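Local coordinates for NUDIX hydrolase (Jonesia denitrificans, PDB 4KTB) that is probably a Nudix hydrolase, possibly an asymmetric diadenosine tetraphosphate (Ap4A) hydrolase, at the interface of chains A and B. Numbering follows the deposited sequence. Chains: chain A/B, Putative uncharacterized protein.

The interface of chains A and B. Residues chain A 109-111, 114, 136, 138; chain B 109-111, 114, 136.
A:Gln110 and B:Gln110 face each other across a local two-fold axis on extended backbone (phi/psi -72°/116° in A:Gln110, closely similar in B:Gln110), each between two prolines in a loop that leads into strand 113-118. In both, CG stands anti to the backbone N (chi1 -176° in A:Gln110) and the chain runs on extended, carrying the amide over to the partner loop. The two side chains lie roughly perpendicular with their amides stacked nearly parallel, A:Gln110 CD lying 3.5 Å from B:Gln110 CD. Each amide then spends an N-H on the backbone carbonyl of the opposite proline: A:Gln110 NE2 donates to B:Pro111 O at 2.9 Å, and B:Gln110 NE2 to A:Pro111 O at 3.1 Å. Both carbonyls lie close to the donor's amide plane, so the paired bonds should fix the rotation of the stacked amides. Beneath this polar pair the proline rings meet tip to tip, A:Pro111 CD 3.9 Å from B:Pro111 CD. Farther along, the A:Leu136 and B:Leu136 side chains run antiparallel alongside one another, their CD2 methyls 3.6 Å apart, while A:Leu136 CD1 points at B:Val114 CG2 (3.8 Å), tip to tip. Behind the contact, A:Tyr138 OH donates to A:Pro109 O at 2.7 Å from above the carbonyl plane, and A:Pro111 CB rests over one face of the A:Tyr138 ring, toward the rim, which probably helps hold the loop in place. The structure alone does not show whether this two-fold interface, part of a four-copy assembly, is biological. Each 109-111 loop, just before strand 113-118 of its own chain, packs on the partner's loop and Val114, while the two strands 133-141 meet through Leu136 at the axis.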
ATOM      1  N   PRO A 109      -0.661  -7.442   6.285  1.00  9.36           N
ATOM      2  CA  PRO A 109      -2.002  -7.818   5.841  1.00  8.73           C
ATOM      3  C   PRO A 109      -2.545  -6.927   4.721  1.00  8.70           C
ATOM      4  O   PRO A 109      -3.613  -7.214   4.197  1.00  8.02           O
ATOM      5  CB  PRO A 109      -2.850  -7.664   7.109  1.00  8.14           C
ATOM      6  CG  PRO A 109      -2.141  -6.645   7.909  1.00  6.76           C
ATOM      7  CD  PRO A 109      -0.675  -6.897   7.656  1.00  9.35           C
ATOM      8  N   GLN A 110      -1.825  -5.879   4.342  1.00  5.99           N
ATOM      9  CA  GLN A 110      -2.303  -5.018   3.271  1.00  7.63           C
ATOM     10  C   GLN A 110      -2.197  -5.705   1.913  1.00  9.25           C
ATOM     11  O   GLN A 110      -1.100  -5.986   1.450  1.00 11.68           O
ATOM     12  CB  GLN A 110      -1.504  -3.718   3.207  1.00  8.58           C
ATOM     13  CG  GLN A 110      -2.056  -2.748   2.159  1.00  6.94           C
ATOM     14  CD  GLN A 110      -1.228  -1.490   2.039  1.00 13.97           C
ATOM     15  OE1 GLN A 110       0.003  -1.544   2.076  1.00 17.23           O
ATOM     16  NE2 GLN A 110      -1.893  -0.347   1.902  1.00 11.79           N
ATOM     17  N   PRO A 111      -3.336  -5.958   1.254  1.00  6.88           N
ATOM     18  CA  PRO A 111      -3.191  -6.600  -0.054  1.00  9.05           C
ATOM     19  C   PRO A 111      -2.765  -5.584  -1.079  1.00  7.33           C
ATOM     20  O   PRO A 111      -2.809  -4.390  -0.814  1.00  5.45           O
ATOM     21  CB  PRO A 111      -4.604  -7.083  -0.366  1.00  7.37           C
ATOM     22  CG  PRO A 111      -5.480  -6.068   0.301  1.00  4.59           C
ATOM     23  CD  PRO A 111      -4.744  -5.671   1.576  1.00  5.80           C
ATOM     24  N   VAL A 114      -8.031  -5.194  -3.780  1.00 12.29           N
ATOM     25  CA  VAL A 114      -9.178  -5.988  -3.433  1.00  6.43           C
ATOM     26  C   VAL A 114      -9.968  -6.233  -4.706  1.00  4.74           C
ATOM     27  O   VAL A 114     -10.340  -5.299  -5.402  1.00 19.11           O
ATOM     28  CB  VAL A 114     -10.046  -5.302  -2.401  1.00  4.31           C
ATOM     29  CG1 VAL A 114     -11.275  -6.141  -2.126  1.00  4.24           C
ATOM     30  CG2 VAL A 114      -9.261  -5.063  -1.108  1.00  4.21           C
ATOM     31  N   LEU A 136      -9.035 -10.439  -1.016  1.00  8.52           N
ATOM     32  CA  LEU A 136      -7.780  -9.751  -0.710  1.00  9.54           C
ATOM     33  C   LEU A 136      -6.643 -10.415  -1.468  1.00  9.52           C
ATOM     34  O   LEU A 136      -6.324 -11.585  -1.237  1.00 11.75           O
ATOM     35  CB  LEU A 136      -7.486  -9.812   0.787  1.00 12.44           C
ATOM     36  CG  LEU A 136      -8.531  -9.130   1.657  1.00 10.38           C
ATOM     37  CD1 LEU A 136      -8.257  -9.378   3.130  1.00 12.43           C
ATOM     38  CD2 LEU A 136      -8.533  -7.655   1.386  1.00 11.94           C
ATOM     39  N   TYR A 138      -2.845 -11.014  -2.959  1.00  5.54           N
ATOM     40  CA  TYR A 138      -1.448 -10.819  -2.637  1.00  5.87           C
ATOM     41  C   TYR A 138      -0.553 -11.457  -3.681  1.00 12.38           C
ATOM     42  O   TYR A 138      -0.910 -12.451  -4.302  1.00 13.98           O
ATOM     43  CB  TYR A 138      -1.124 -11.403  -1.260  1.00 11.10           C
ATOM     44  CG  TYR A 138      -1.971 -10.880  -0.120  1.00  6.59           C
ATOM     45  CD1 TYR A 138      -3.217 -11.420   0.130  1.00  7.93           C
ATOM     46  CD2 TYR A 138      -1.513  -9.869   0.717  1.00  8.27           C
ATOM     47  CE1 TYR A 138      -3.995 -10.971   1.169  1.00  6.86           C
ATOM     48  CE2 TYR A 138      -2.294  -9.405   1.773  1.00  7.91           C
ATOM     49  CZ  TYR A 138      -3.539  -9.972   1.984  1.00  7.90           C
ATOM     50  OH  TYR A 138      -4.349  -9.557   3.000  1.00  7.67           O
TER
ATOM     51  N   PRO B 109      -8.862   0.675  -4.100  1.00  7.04           N
ATOM     52  CA  PRO B 109      -9.424  -0.225  -3.089  1.00  6.00           C
ATOM     53  C   PRO B 109      -8.393  -0.780  -2.095  1.00 11.39           C
ATOM     54  O   PRO B 109      -8.792  -1.395  -1.108  1.00  6.58           O
ATOM     55  CB  PRO B 109     -10.059  -1.359  -3.908  1.00  5.88           C
ATOM     56  CG  PRO B 109      -9.452  -1.254  -5.290  1.00  7.23           C
ATOM     57  CD  PRO B 109      -9.110   0.200  -5.475  1.00  6.65           C
ATOM     58  N   GLN B 110      -7.102  -0.565  -2.326  1.00 10.97           N
ATOM     59  CA  GLN B 110      -6.101  -1.011  -1.367  1.00  6.61           C
ATOM     60  C   GLN B 110      -6.314  -0.290  -0.041  1.00  6.10           C
ATOM     61  O   GLN B 110      -6.097   0.906   0.040  1.00  6.33           O
ATOM     62  CB  GLN B 110      -4.684  -0.712  -1.854  1.00  6.45           C
ATOM     63  CG  GLN B 110      -3.626  -1.131  -0.825  1.00 12.32           C
ATOM     64  CD  GLN B 110      -2.220  -0.729  -1.215  1.00 11.94           C
ATOM     65  OE1 GLN B 110      -1.949   0.451  -1.475  1.00 11.39           O
ATOM     66  NE2 GLN B 110      -1.315  -1.703  -1.260  1.00  6.91           N
ATOM     67  N   PRO B 111      -6.732  -1.030   1.002  1.00  7.32           N
ATOM     68  CA  PRO B 111      -7.000  -0.453   2.328  1.00  7.16           C
ATOM     69  C   PRO B 111      -5.703  -0.217   3.070  1.00  8.38           C
ATOM     70  O   PRO B 111      -4.692  -0.743   2.626  1.00 11.33           O
ATOM     71  CB  PRO B 111      -7.802  -1.554   3.024  1.00  5.62           C
ATOM     72  CG  PRO B 111      -7.248  -2.805   2.452  1.00  5.60           C
ATOM     73  CD  PRO B 111      -6.926  -2.489   0.998  1.00  5.74           C
ATOM     74  N   VAL B 114      -5.789  -4.618   7.131  1.00  6.69           N
ATOM     75  CA  VAL B 114      -6.951  -5.463   7.308  1.00  8.69           C
ATOM     76  C   VAL B 114      -7.076  -5.779   8.788  1.00 11.95           C
ATOM     77  O   VAL B 114      -6.136  -6.265   9.408  1.00 13.23           O
ATOM     78  CB  VAL B 114      -6.842  -6.767   6.528  1.00  9.63           C
ATOM     79  CG1 VAL B 114      -8.108  -7.592   6.716  1.00  7.46           C
ATOM     80  CG2 VAL B 114      -6.605  -6.487   5.044  1.00  7.15           C
ATOM     81  N   LEU B 136     -12.097  -4.186   5.970  1.00  8.94           N
ATOM     82  CA  LEU B 136     -11.173  -3.450   5.115  1.00 11.90           C
ATOM     83  C   LEU B 136     -11.094  -2.010   5.618  1.00  4.96           C
ATOM     84  O   LEU B 136     -12.074  -1.281   5.559  1.00 10.34           O
ATOM     85  CB  LEU B 136     -11.684  -3.437   3.680  1.00  5.32           C
ATOM     86  CG  LEU B 136     -12.140  -4.770   3.101  1.00  5.84           C
ATOM     87  CD1 LEU B 136     -12.546  -4.623   1.633  1.00  6.80           C
ATOM     88  CD2 LEU B 136     -11.054  -5.762   3.211  1.00  8.48           C
TER